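Local atomic coordinates of quinoline 2-oxidoreductase large subunit (Pseudomonas putida, PDB entry 1T3Q), a protein that serves as the molybdenum-cofactor-carrying large subunit of quinoline 2-oxidoreductase, a molybdenum hydroxylase of the xanthine dehydrogenase family that probably oxidises quinoline at carbon 2. Residues L176-F180 with L313-N317; M232-C237 with L266-L270; T420-Y426 with D634-N639; D485-I491 with L624-Y630. The contacts are given in a common frame with arbitrary orientation. Residues are numbered along the deposited sequence.

Contact 1 of 4, residues L176-F180 with L313-N317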
loop_
_atom_site.group_PDB
_atom_site.type_symbol
_atom_site.label_atom_id
_atom_site.label_comp_id
_atom_site.label_asym_id
_atom_site.label_seq_id
_atom_site.Cartn_x
_atom_site.Cartn_y
_atom_site.Cartn_z
ATOM N N LEU B 176 19.818 26.658 -52.529
ATOM C CA LEU B 176 19.186 25.670 -53.396
ATOM C C LEU B 176 18.461 26.192 -54.633
ATOM O O LEU B 176 18.175 25.419 -55.547
ATOM C CB LEU B 176 18.210 24.816 -52.576
ATOM C CG LEU B 176 18.728 24.198 -51.275
ATOM C CD1 LEU B 176 17.650 23.274 -50.706
ATOM C CD2 LEU B 176 20.018 23.421 -51.526
ATOM N N ALA B 177 18.152 27.486 -54.665
ATOM C CA ALA B 177 17.441 28.057 -55.808
ATOM C C ALA B 177 18.040 27.628 -57.146
ATOM O O ALA B 177 17.329 27.136 -58.026
ATOM C CB ALA B 177 17.410 29.584 -55.705
ATOM N N PRO B 178 19.357 27.808 -57.326
ATOM C CA PRO B 178 19.943 27.397 -58.605
ATOM C C PRO B 178 19.832 25.896 -58.870
ATOM O O PRO B 178 19.750 25.473 -60.021
ATOM C CB PRO B 178 21.389 27.882 -58.498
ATOM C CG PRO B 178 21.646 27.887 -57.019
ATOM C CD PRO B 178 20.365 28.438 -56.459
ATOM N N ILE B 179 19.823 25.086 -57.817
ATOM C CA ILE B 179 19.704 23.645 -58.011
ATOM C C ILE B 179 18.300 23.304 -58.517
ATOM O O ILE B 179 18.145 22.555 -59.482
ATOM C CB ILE B 179 20.002 22.869 -56.702
ATOM C CG1 ILE B 179 21.460 23.095 -56.293
ATOM C CG2 ILE B 179 19.729 21.379 -56.904
ATOM C CD1 ILE B 179 21.877 22.416 -54.989
ATOM N N PHE B 180 17.277 23.863 -57.874
ATOM C CA PHE B 180 15.904 23.610 -58.295
ATOM C C PHE B 180 15.641 24.186 -59.676
ATOM O O PHE B 180 14.791 23.694 -60.412
ATOM C CB PHE B 180 14.903 24.203 -57.296
ATOM C CG PHE B 180 14.696 23.354 -56.085
ATOM C CD1 PHE B 180 15.528 23.479 -54.978
ATOM C CD2 PHE B 180 13.703 22.375 -56.073
ATOM C CE1 PHE B 180 15.375 22.641 -53.875
ATOM C CE2 PHE B 180 13.545 21.533 -54.977
ATOM C CZ PHE B 180 14.383 21.665 -53.876
ATOM N N LEU B 313 19.535 15.642 -55.500
ATOM C CA LEU B 313 20.517 16.720 -55.548
ATOM C C LEU B 313 20.336 17.710 -54.407
ATOM O O LEU B 313 21.298 18.353 -53.970
ATOM C CB LEU B 313 20.404 17.464 -56.878
ATOM C CG LEU B 313 20.608 16.620 -58.134
ATOM C CD1 LEU B 313 20.426 17.503 -59.368
ATOM C CD2 LEU B 313 21.999 15.990 -58.113
ATOM N N ALA B 314 19.106 17.837 -53.923
ATOM C CA ALA B 314 18.831 18.772 -52.842
ATOM C C ALA B 314 17.468 18.561 -52.212
ATOM O O ALA B 314 16.530 18.098 -52.860
ATOM C CB ALA B 314 18.931 20.202 -53.362
ATOM N N LEU B 315 17.373 18.908 -50.937
ATOM C CA LEU B 315 16.116 18.808 -50.215
ATOM C C LEU B 315 15.923 20.088 -49.421
ATOM O O LEU B 315 16.783 20.494 -48.635
ATOM C CB LEU B 315 16.111 17.602 -49.275
ATOM C CG LEU B 315 14.799 17.393 -48.500
ATOM C CD1 LEU B 315 14.700 15.958 -48.029
ATOM C CD2 LEU B 315 14.735 18.345 -47.315
ATOM N N GLU B 316 14.783 20.723 -49.633
ATOM C CA GLU B 316 14.456 21.951 -48.928
ATOM C C GLU B 316 13.213 21.696 -48.083
ATOM O O GLU B 316 12.278 21.039 -48.541
ATOM C CB GLU B 316 14.190 23.057 -49.944
ATOM C CG GLU B 316 13.763 24.379 -49.354
ATOM C CD GLU B 316 13.794 25.492 -50.386
ATOM O OE1 GLU B 316 13.237 25.295 -51.489
ATOM O OE2 GLU B 316 14.375 26.560 -50.092
ATOM N N ASN B 317 13.205 22.193 -46.850
ATOM C CA ASN B 317 12.037 22.008 -45.996
ATOM C C ASN B 317 11.841 23.119 -44.986
ATOM O O ASN B 317 12.720 23.406 -44.175
ATOM C CB ASN B 317 12.102 20.677 -45.241
ATOM C CG ASN B 317 10.783 20.339 -44.541
ATOM O OD1 ASN B 317 10.763 19.971 -43.366
ATOM N ND2 ASN B 317 9.681 20.455 -45.270
#
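A short helix packed on a beta-sheet, in a molybdopterin cofactor-binding domain of the xanthine dehydrogenase family, forms this contact. The helix begins at A177, and its first turn lies against strand 312-322, which pairs with strands 298-306 and 352-360 in a mixed sheet. The strand enters through a classic beta bulge: L313 and A314 both face A305 on strand 298-306. A314 is the low point on which the helix settles. Its CB takes CD2 of L176 at 3.9 Å and CG2 of I179 at 3.8 Å, while CE1 of F180 lies 4.3 Å from the same methyl carbon, so three larger side chains converge on one small residue. CG2 of I179 also reaches CB of L313 at 4.0 Å. Next along the strand, L315 turns its side chain away from the helix, leaving its backbone exposed to L176, whose CD1 is 3.6 Å from O of L315. An ordinary helical turn, with F180 N bonded to L176 O at 2.9 Å, brings L176 and F180 to the same side. R188 makes a cation-pi contact with the F180 ring, and strand 352-360 also touches L176 and I179. Beyond A314, the methylene base of E316 extends the apolar surface: its CB lies 3.5 Å from L176 CD1 and 4.1 Å from F180 CE1.

Contact 2 of 4, residues M232-C237 with L266-L270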
loop_
_atom_site.group_PDB
_atom_site.type_symbol
_atom_site.label_atom_id
_atom_site.label_comp_id
_atom_site.label_asym_id
_atom_site.label_seq_id
_atom_site.Cartn_x
_atom_site.Cartn_y
_atom_site.Cartn_z
ATOM N N MET B 232 10.131 17.162 -10.368
ATOM C CA MET B 232 9.412 18.374 -10.739
ATOM C C MET B 232 8.412 18.816 -9.675
ATOM O O MET B 232 8.207 20.017 -9.476
ATOM C CB MET B 232 8.704 18.205 -12.091
ATOM C CG MET B 232 9.653 17.969 -13.267
ATOM S SD MET B 232 11.018 19.165 -13.372
ATOM C CE MET B 232 12.289 18.223 -12.651
ATOM N N VAL B 233 7.780 17.862 -8.998
ATOM C CA VAL B 233 6.845 18.227 -7.940
ATOM C C VAL B 233 7.646 18.922 -6.840
ATOM O O VAL B 233 7.220 19.941 -6.286
ATOM C CB VAL B 233 6.142 16.995 -7.335
ATOM C CG1 VAL B 233 5.390 17.391 -6.065
ATOM C CG2 VAL B 233 5.168 16.412 -8.346
ATOM N N ALA B 234 8.818 18.369 -6.538
ATOM C CA ALA B 234 9.680 18.934 -5.506
ATOM C C ALA B 234 10.045 20.379 -5.838
ATOM O O ALA B 234 9.963 21.260 -4.983
ATOM C CB ALA B 234 10.944 18.101 -5.366
ATOM N N MET B 235 10.435 20.615 -7.084
ATOM C CA MET B 235 10.834 21.947 -7.519
ATOM C C MET B 235 9.696 22.952 -7.685
ATOM O O MET B 235 9.780 24.074 -7.188
ATOM C CB MET B 235 11.622 21.852 -8.826
ATOM C CG MET B 235 12.851 20.961 -8.725
ATOM S SD MET B 235 14.161 21.447 -9.864
ATOM C CE MET B 235 13.917 20.345 -11.195
ATOM N N PHE B 236 8.631 22.553 -8.370
ATOM C CA PHE B 236 7.514 23.453 -8.611
ATOM C C PHE B 236 6.571 23.667 -7.425
ATOM O O PHE B 236 5.802 24.624 -7.417
ATOM C CB PHE B 236 6.735 22.978 -9.842
ATOM C CG PHE B 236 7.554 22.967 -11.111
ATOM C CD1 PHE B 236 7.257 22.080 -12.138
ATOM C CD2 PHE B 236 8.626 23.842 -11.276
ATOM C CE1 PHE B 236 8.016 22.059 -13.313
ATOM C CE2 PHE B 236 9.388 23.830 -12.445
ATOM C CZ PHE B 236 9.080 22.934 -13.465
ATOM N N CYS B 237 6.629 22.789 -6.427
ATOM C CA CYS B 237 5.780 22.931 -5.245
ATOM C C CYS B 237 6.629 23.245 -4.020
ATOM O O CYS B 237 6.107 23.420 -2.921
ATOM C CB CYS B 237 4.983 21.651 -4.983
ATOM S SG CYS B 237 3.817 21.220 -6.291
ATOM N N LEU B 266 0.480 18.211 -10.107
ATOM C CA LEU B 266 0.946 19.118 -9.079
ATOM C C LEU B 266 -0.237 19.505 -8.208
ATOM O O LEU B 266 -0.129 19.532 -6.985
ATOM C CB LEU B 266 1.568 20.372 -9.704
ATOM C CG LEU B 266 2.796 20.137 -10.589
ATOM C CD1 LEU B 266 3.333 21.478 -11.079
ATOM C CD2 LEU B 266 3.859 19.399 -9.806
ATOM N N LEU B 267 -1.371 19.777 -8.846
ATOM C CA LEU B 267 -2.560 20.185 -8.114
ATOM C C LEU B 267 -3.009 19.195 -7.057
ATOM O O LEU B 267 -3.303 19.597 -5.933
ATOM C CB LEU B 267 -3.706 20.489 -9.080
ATOM C CG LEU B 267 -3.543 21.783 -9.888
ATOM C CD1 LEU B 267 -4.589 21.842 -10.982
ATOM C CD2 LEU B 267 -3.661 23.002 -8.953
ATOM N N VAL B 268 -3.064 17.903 -7.379
ATOM C CA VAL B 268 -3.503 16.958 -6.358
ATOM C C VAL B 268 -2.567 16.947 -5.156
ATOM O O VAL B 268 -3.012 16.770 -4.024
ATOM C CB VAL B 268 -3.674 15.519 -6.912
ATOM C CG1 VAL B 268 -4.848 15.490 -7.882
ATOM C CG2 VAL B 268 -2.396 15.056 -7.602
ATOM N N CYS B 269 -1.273 17.154 -5.392
ATOM C CA CYS B 269 -0.317 17.181 -4.288
ATOM C C CYS B 269 -0.593 18.395 -3.414
ATOM O O CYS B 269 -0.607 18.300 -2.185
ATOM C CB CYS B 269 1.118 17.248 -4.816
ATOM S SG CYS B 269 1.635 15.761 -5.708
ATOM N N LEU B 270 -0.809 19.539 -4.056
ATOM C CA LEU B 270 -1.089 20.771 -3.332
ATOM C C LEU B 270 -2.402 20.649 -2.567
ATOM O O LEU B 270 -2.501 21.065 -1.418
ATOM C CB LEU B 270 -1.164 21.951 -4.309
ATOM C CG LEU B 270 0.145 22.342 -5.002
ATOM C CD1 LEU B 270 -0.117 23.450 -6.002
ATOM C CD2 LEU B 270 1.165 22.792 -3.964
#
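This is apolar helix-helix packing, joining the last turns of helix 226-237 to helix 263-275 beside the mixed sheet that contains strands 205-211 and 216-221. The short helical segments cross at -67°, with axes 10.7 Å apart at closest approach, so contact is confined to a few side chains around the crossing. L266 is the central one. Its extended side chain reaches across to the other helix, where CD2 meets V233 CG2 at 3.6 Å and C237 SG at 4.0 Å, and CD1 touches F236 CB at 3.9 Å. V233 and C237 are one turn apart, linked by the C237 N to V233 O hydrogen bond of 2.9 Å, and F236 completes this surface. The ring of F236 leads away from helix 263-275, toward I87 and V88 of strand 87-89. One turn further along the second helix, C269 and L270 widen the interface. L217 on the underlying strand touches both V233 and C269. The two cysteines meet different partners: V233 CG1 is 4.1 Å from C269 SG, and C237 SG is 3.9 Å from L270 CD2.

Contact 3 of 4, residues T420-Y426 with D634-N639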
loop_
_atom_site.group_PDB
_atom_site.type_symbol
_atom_site.label_atom_id
_atom_site.label_comp_id
_atom_site.label_asym_id
_atom_site.label_seq_id
_atom_site.Cartn_x
_atom_site.Cartn_y
_atom_site.Cartn_z
ATOM N N THR B 420 25.513 10.283 -38.313
ATOM C CA THR B 420 26.421 9.252 -38.793
ATOM C C THR B 420 25.765 7.877 -38.750
ATOM O O THR B 420 25.316 7.426 -37.698
ATOM C CB THR B 420 27.718 9.215 -37.950
ATOM O OG1 THR B 420 28.358 10.497 -38.006
ATOM C CG2 THR B 420 28.678 8.155 -38.491
ATOM N N HIS B 421 25.704 7.224 -39.906
ATOM C CA HIS B 421 25.127 5.888 -40.004
ATOM C C HIS B 421 26.276 4.898 -39.812
ATOM O O HIS B 421 27.288 4.976 -40.516
ATOM C CB HIS B 421 24.484 5.682 -41.380
ATOM C CG HIS B 421 23.473 6.725 -41.746
ATOM N ND1 HIS B 421 23.824 7.988 -42.171
ATOM C CD2 HIS B 421 22.120 6.687 -41.766
ATOM C CE1 HIS B 421 22.730 8.680 -42.443
ATOM N NE2 HIS B 421 21.683 7.913 -42.204
ATOM N N ARG B 422 26.126 3.969 -38.869
ATOM C CA ARG B 422 27.184 3.002 -38.583
ATOM C C ARG B 422 26.857 1.540 -38.884
ATOM O O ARG B 422 27.721 0.794 -39.345
ATOM C CB ARG B 422 27.632 3.157 -37.125
ATOM C CG ARG B 422 28.203 4.545 -36.835
ATOM C CD ARG B 422 28.748 4.679 -35.424
ATOM N NE ARG B 422 29.233 6.037 -35.186
ATOM C CZ ARG B 422 30.350 6.537 -35.708
ATOM N NH1 ARG B 422 30.702 7.786 -35.440
ATOM N NH2 ARG B 422 31.127 5.786 -36.480
ATOM N N GLU B 423 25.627 1.118 -38.612
ATOM C CA GLU B 423 25.237 -0.259 -38.902
ATOM C C GLU B 423 23.722 -0.350 -39.035
ATOM O O GLU B 423 22.982 -0.025 -38.103
ATOM C CB GLU B 423 25.741 -1.225 -37.811
ATOM C CG GLU B 423 24.898 -1.302 -36.528
ATOM C CD GLU B 423 25.114 -0.131 -35.581
ATOM O OE1 GLU B 423 24.139 0.265 -34.906
ATOM O OE2 GLU B 423 26.252 0.383 -35.492
ATOM N N GLY B 424 23.271 -0.773 -40.211
ATOM C CA GLY B 424 21.845 -0.900 -40.470
ATOM C C GLY B 424 21.588 -1.646 -41.764
ATOM O O GLY B 424 22.515 -1.883 -42.542
ATOM N N THR B 425 20.330 -2.003 -42.005
ATOM C CA THR B 425 19.958 -2.747 -43.204
ATOM C C THR B 425 19.080 -1.964 -44.175
ATOM O O THR B 425 18.081 -2.484 -44.672
ATOM C CB THR B 425 19.221 -4.041 -42.816
ATOM O OG1 THR B 425 18.213 -3.739 -41.841
ATOM C CG2 THR B 425 20.196 -5.055 -42.238
ATOM N N TYR B 426 19.458 -0.726 -44.468
ATOM C CA TYR B 426 18.667 0.099 -45.370
ATOM C C TYR B 426 18.395 -0.558 -46.716
ATOM O O TYR B 426 17.241 -0.729 -47.105
ATOM C CB TYR B 426 19.352 1.448 -45.611
ATOM C CG TYR B 426 19.725 2.224 -44.366
ATOM C CD1 TYR B 426 19.117 1.967 -43.134
ATOM C CD2 TYR B 426 20.668 3.248 -44.432
ATOM C CE1 TYR B 426 19.441 2.714 -42.003
ATOM C CE2 TYR B 426 20.997 4.000 -43.314
ATOM C CZ TYR B 426 20.382 3.732 -42.103
ATOM O OH TYR B 426 20.704 4.490 -41.000
ATOM N N ASP B 634 26.771 6.624 -28.086
ATOM C CA ASP B 634 26.502 7.213 -29.390
ATOM C C ASP B 634 25.052 6.906 -29.765
ATOM O O ASP B 634 24.319 6.279 -28.990
ATOM C CB ASP B 634 27.470 6.587 -30.407
ATOM C CG ASP B 634 27.602 7.387 -31.692
ATOM O OD1 ASP B 634 28.394 6.956 -32.561
ATOM O OD2 ASP B 634 26.940 8.435 -31.849
ATOM N N LEU B 635 24.635 7.354 -30.943
ATOM C CA LEU B 635 23.284 7.088 -31.402
ATOM C C LEU B 635 23.135 5.583 -31.585
ATOM O O LEU B 635 24.114 4.885 -31.834
ATOM C CB LEU B 635 23.031 7.756 -32.755
ATOM C CG LEU B 635 23.273 9.259 -32.912
ATOM C CD1 LEU B 635 22.936 9.660 -34.338
ATOM C CD2 LEU B 635 22.419 10.033 -31.922
ATOM N N VAL B 636 21.911 5.095 -31.449
ATOM C CA VAL B 636 21.612 3.682 -31.663
ATOM C C VAL B 636 20.454 3.726 -32.658
ATOM O O VAL B 636 19.288 3.810 -32.275
ATOM C CB VAL B 636 21.179 2.979 -30.361
ATOM C CG1 VAL B 636 20.798 1.520 -30.651
ATOM C CG2 VAL B 636 22.323 3.018 -29.346
ATOM N N LEU B 637 20.794 3.685 -33.941
ATOM C CA LEU B 637 19.812 3.770 -35.012
ATOM C C LEU B 637 19.188 2.452 -35.448
ATOM O O LEU B 637 19.892 1.531 -35.842
ATOM C CB LEU B 637 20.443 4.417 -36.241
ATOM C CG LEU B 637 21.152 5.755 -36.021
ATOM C CD1 LEU B 637 21.747 6.240 -37.329
ATOM C CD2 LEU B 637 20.167 6.767 -35.458
ATOM N N ALA B 638 17.862 2.374 -35.376
ATOM C CA ALA B 638 17.145 1.183 -35.826
ATOM C C ALA B 638 16.637 1.558 -37.211
ATOM O O ALA B 638 16.712 2.724 -37.601
ATOM C CB ALA B 638 15.978 0.880 -34.896
ATOM N N ASN B 639 16.121 0.594 -37.965
ATOM C CA ASN B 639 15.623 0.914 -39.297
ATOM C C ASN B 639 14.599 -0.099 -39.769
ATOM O O ASN B 639 14.411 -1.143 -39.147
ATOM C CB ASN B 639 16.789 0.986 -40.301
ATOM C CG ASN B 639 17.386 -0.377 -40.601
ATOM O OD1 ASN B 639 16.958 -1.068 -41.528
ATOM N ND2 ASN B 639 18.365 -0.779 -39.806
HETATM O O HOH W 1 23.402 2.874 -34.819
#
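A loop running from the short strand 420-421 to the start of helix 426-437 packs here against the start of strand 636-649, an inner strand of a four-stranded mixed sheet. The charged contact lies at one end: R422 NE donates to D634 OD1 at 2.9 Å in a salt bridge, just ahead of the strand. The carboxylate of E423 and a water make the second polar link. Water 1 donates to E423 OE1 at 2.7 Å and accepts from L637 N at 2.9 Å, while K739 forms a salt bridge with E423 and a hydrogen bond to the L637 carbonyl, tying loop and strand together from a third part of the chain. L637 makes van der Waals contacts: its CD1 lies 3.8 Å from T420 O, 4.3 Å from H421 CA and 4.2 Å from Y426 OH. At the other end T425 occupies the N-cap position, but rather than capping the helix its hydroxyl is hydrogen-bonded to D665 on the adjacent strand 655-665. Y426 then sets the edge of its ring against N639, with CE1 3.6 Å from N639 CB.

Contact 4 of 4, residues D485-I491 with L624-Y630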
loop_
_atom_site.group_PDB
_atom_site.type_symbol
_atom_site.label_atom_id
_atom_site.label_comp_id
_atom_site.label_asym_id
_atom_site.label_seq_id
_atom_site.Cartn_x
_atom_site.Cartn_y
_atom_site.Cartn_z
ATOM N N ASP B 485 19.814 7.138 -15.955
ATOM C CA ASP B 485 18.946 5.975 -15.848
ATOM C C ASP B 485 19.640 4.825 -15.141
ATOM O O ASP B 485 20.442 4.101 -15.738
ATOM C CB ASP B 485 18.499 5.529 -17.238
ATOM C CG ASP B 485 17.758 6.615 -17.983
ATOM O OD1 ASP B 485 18.412 7.422 -18.678
ATOM O OD2 ASP B 485 16.516 6.671 -17.861
ATOM N N SER B 486 19.323 4.651 -13.864
ATOM C CA SER B 486 19.950 3.597 -13.089
ATOM C C SER B 486 19.022 2.413 -12.875
ATOM O O SER B 486 17.804 2.525 -13.000
ATOM C CB SER B 486 20.407 4.138 -11.731
ATOM O OG SER B 486 19.302 4.429 -10.886
ATOM N N ALA B 487 19.622 1.271 -12.571
ATOM C CA ALA B 487 18.879 0.053 -12.296
ATOM C C ALA B 487 19.587 -0.590 -11.128
ATOM O O ALA B 487 20.782 -0.375 -10.924
ATOM C CB ALA B 487 18.905 -0.882 -13.499
ATOM N N THR B 488 18.847 -1.366 -10.348
ATOM C CA THR B 488 19.437 -2.054 -9.224
ATOM C C THR B 488 19.169 -3.531 -9.426
ATOM O O THR B 488 18.106 -3.918 -9.914
ATOM C CB THR B 488 18.829 -1.592 -7.884
ATOM O OG1 THR B 488 19.136 -0.206 -7.677
ATOM C CG2 THR B 488 19.398 -2.402 -6.734
ATOM N N VAL B 489 20.156 -4.346 -9.082
ATOM C CA VAL B 489 20.030 -5.785 -9.211
ATOM C C VAL B 489 20.554 -6.419 -7.941
ATOM O O VAL B 489 21.663 -6.115 -7.492
ATOM C CB VAL B 489 20.836 -6.326 -10.418
ATOM C CG1 VAL B 489 20.804 -7.850 -10.424
ATOM C CG2 VAL B 489 20.250 -5.797 -11.713
ATOM N N ARG B 490 19.737 -7.283 -7.352
ATOM C CA ARG B 490 20.114 -7.993 -6.146
ATOM C C ARG B 490 19.963 -9.474 -6.405
ATOM O O ARG B 490 18.968 -9.911 -6.979
ATOM C CB ARG B 490 19.199 -7.625 -4.970
ATOM C CG ARG B 490 19.444 -8.475 -3.716
ATOM C CD ARG B 490 18.494 -8.088 -2.582
ATOM N NE ARG B 490 17.115 -8.473 -2.878
ATOM C CZ ARG B 490 16.044 -7.947 -2.290
ATOM N NH1 ARG B 490 16.182 -7.004 -1.366
ATOM N NH2 ARG B 490 14.833 -8.355 -2.636
ATOM N N ILE B 491 20.960 -10.241 -5.996
ATOM C CA ILE B 491 20.873 -11.681 -6.132
ATOM C C ILE B 491 20.415 -12.098 -4.751
ATOM O O ILE B 491 21.130 -11.904 -3.771
ATOM C CB ILE B 491 22.238 -12.334 -6.426
ATOM C CG1 ILE B 491 22.811 -11.786 -7.735
ATOM C CG2 ILE B 491 22.063 -13.856 -6.513
ATOM C CD1 ILE B 491 24.200 -12.328 -8.080
ATOM N N LEU B 624 25.857 -8.320 -2.592
ATOM C CA LEU B 624 25.288 -8.844 -3.831
ATOM C C LEU B 624 24.091 -8.057 -4.369
ATOM O O LEU B 624 23.162 -8.623 -4.943
ATOM C CB LEU B 624 24.926 -10.332 -3.686
ATOM C CG LEU B 624 26.105 -11.318 -3.677
ATOM C CD1 LEU B 624 25.572 -12.742 -3.827
ATOM C CD2 LEU B 624 27.074 -11.014 -4.821
ATOM N N GLU B 625 24.128 -6.742 -4.175
ATOM C CA GLU B 625 23.101 -5.843 -4.681
ATOM C C GLU B 625 23.874 -4.614 -5.142
ATOM O O GLU B 625 24.698 -4.078 -4.397
ATOM C CB GLU B 625 22.091 -5.457 -3.587
ATOM C CG GLU B 625 20.968 -4.554 -4.101
ATOM C CD GLU B 625 19.798 -4.427 -3.128
ATOM O OE1 GLU B 625 18.817 -3.734 -3.472
ATOM O OE2 GLU B 625 19.855 -5.019 -2.028
ATOM N N ALA B 626 23.626 -4.181 -6.372
ATOM C CA ALA B 626 24.338 -3.029 -6.912
ATOM C C ALA B 626 23.459 -2.194 -7.823
ATOM O O ALA B 626 22.463 -2.678 -8.365
ATOM C CB ALA B 626 25.582 -3.501 -7.675
ATOM N N THR B 627 23.854 -0.938 -8.002
ATOM C CA THR B 627 23.119 0.006 -8.828
ATOM C C THR B 627 24.073 0.674 -9.814
ATOM O O THR B 627 25.231 0.937 -9.491
ATOM C CB THR B 627 22.457 1.087 -7.940
ATOM O OG1 THR B 627 21.575 0.449 -7.007
ATOM C CG2 THR B 627 21.670 2.085 -8.782
ATOM N N ALA B 628 23.586 0.944 -11.019
ATOM C CA ALA B 628 24.408 1.584 -12.031
ATOM C C ALA B 628 23.560 2.297 -13.066
ATOM O O ALA B 628 22.510 1.804 -13.472
ATOM C CB ALA B 628 25.292 0.542 -12.722
ATOM N N THR B 629 24.014 3.468 -13.489
ATOM C CA THR B 629 23.298 4.194 -14.514
ATOM C C THR B 629 23.934 3.838 -15.852
ATOM O O THR B 629 25.104 3.441 -15.907
ATOM C CB THR B 629 23.383 5.716 -14.311
ATOM O OG1 THR B 629 22.603 6.365 -15.323
ATOM C CG2 THR B 629 24.832 6.189 -14.412
ATOM N N TYR B 630 23.163 3.976 -16.925
ATOM C CA TYR B 630 23.659 3.682 -18.262
ATOM C C TYR B 630 23.169 4.724 -19.250
ATOM O O TYR B 630 22.048 5.228 -19.146
ATOM C CB TYR B 630 23.222 2.277 -18.700
ATOM C CG TYR B 630 23.331 2.014 -20.190
ATOM C CD1 TYR B 630 22.251 2.256 -21.035
ATOM C CD2 TYR B 630 24.503 1.495 -20.749
ATOM C CE1 TYR B 630 22.323 1.983 -22.396
ATOM C CE2 TYR B 630 24.587 1.218 -22.114
ATOM C CZ TYR B 630 23.488 1.463 -22.930
ATOM O OH TYR B 630 23.539 1.161 -24.268
HETATM O O HOH W 2 21.023 7.712 -19.131
#
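Strands 486-491 and 625-629 pair as antiparallel neighbours in a four-stranded mixed sheet, their short axes 4.4 Å apart and inclined at 162°. A487 with A628 and V489 with A626 are the hydrogen-bonded pairs. A487 N to A628 O and A628 N to A487 O both measure 3.1 Å, and V489 N to A626 O and A626 N to V489 O measure 2.9 and 3.0 Å. The ladder extends at its ends through I491 N to L624 O at 2.9 Å and Y630 N to D485 O at 3.0 Å. D485 N is satisfied by T629 OG1 at 3.0 Å, and water 2 donates to both D485 OD1 and Y630 O at 2.7 Å; R548 forms a salt bridge with the same aspartate. In the non-hydrogen-bonded pair T488-T627, the hydroxyls bond to each other, OG1 to OG1, at 2.6 Å. R490 and E625 stand side by side, R490 NH1 4.2 Å from E625 OE2, beyond salt-bridge range. The arginine pairs instead with D492, and the glutamate accepts from the backbone N of T539 of the second subunit. That copy of the protein also meets T488, T627 and T629, so the face bearing these residues lies at the subunit interface. Helix 549-576 packs on A487, A626 and A628, helix 602-611 on I491 and L624, and strand 497-501 continues the sheet beyond 486-491.

Overall arrangement
From the N terminus, contact 1 opens at 176-180 and closes at 313-317, uniting a short helix with a strand of a mixed sheet. Nested inside that loop, contact 2 joins two helices next to a different sheet, its centre about 49 Å from that of contact 1. Both belong to the first molybdopterin cofactor-binding domain. Contact 3 opens only afterwards, at 420-426, and closes at 634-639, tying the loop before helix 426-437 to the start of strand 636-649. Its loop encloses contact 4, whose segments 485-491 and 624-630 form neighbouring strands of another sheet. Strand 625-629 is followed, after a short connection, by strand 636-649, so contacts 3 and 4 adjoin in sequence although their centres are about 28 Å apart. No two contacts cross.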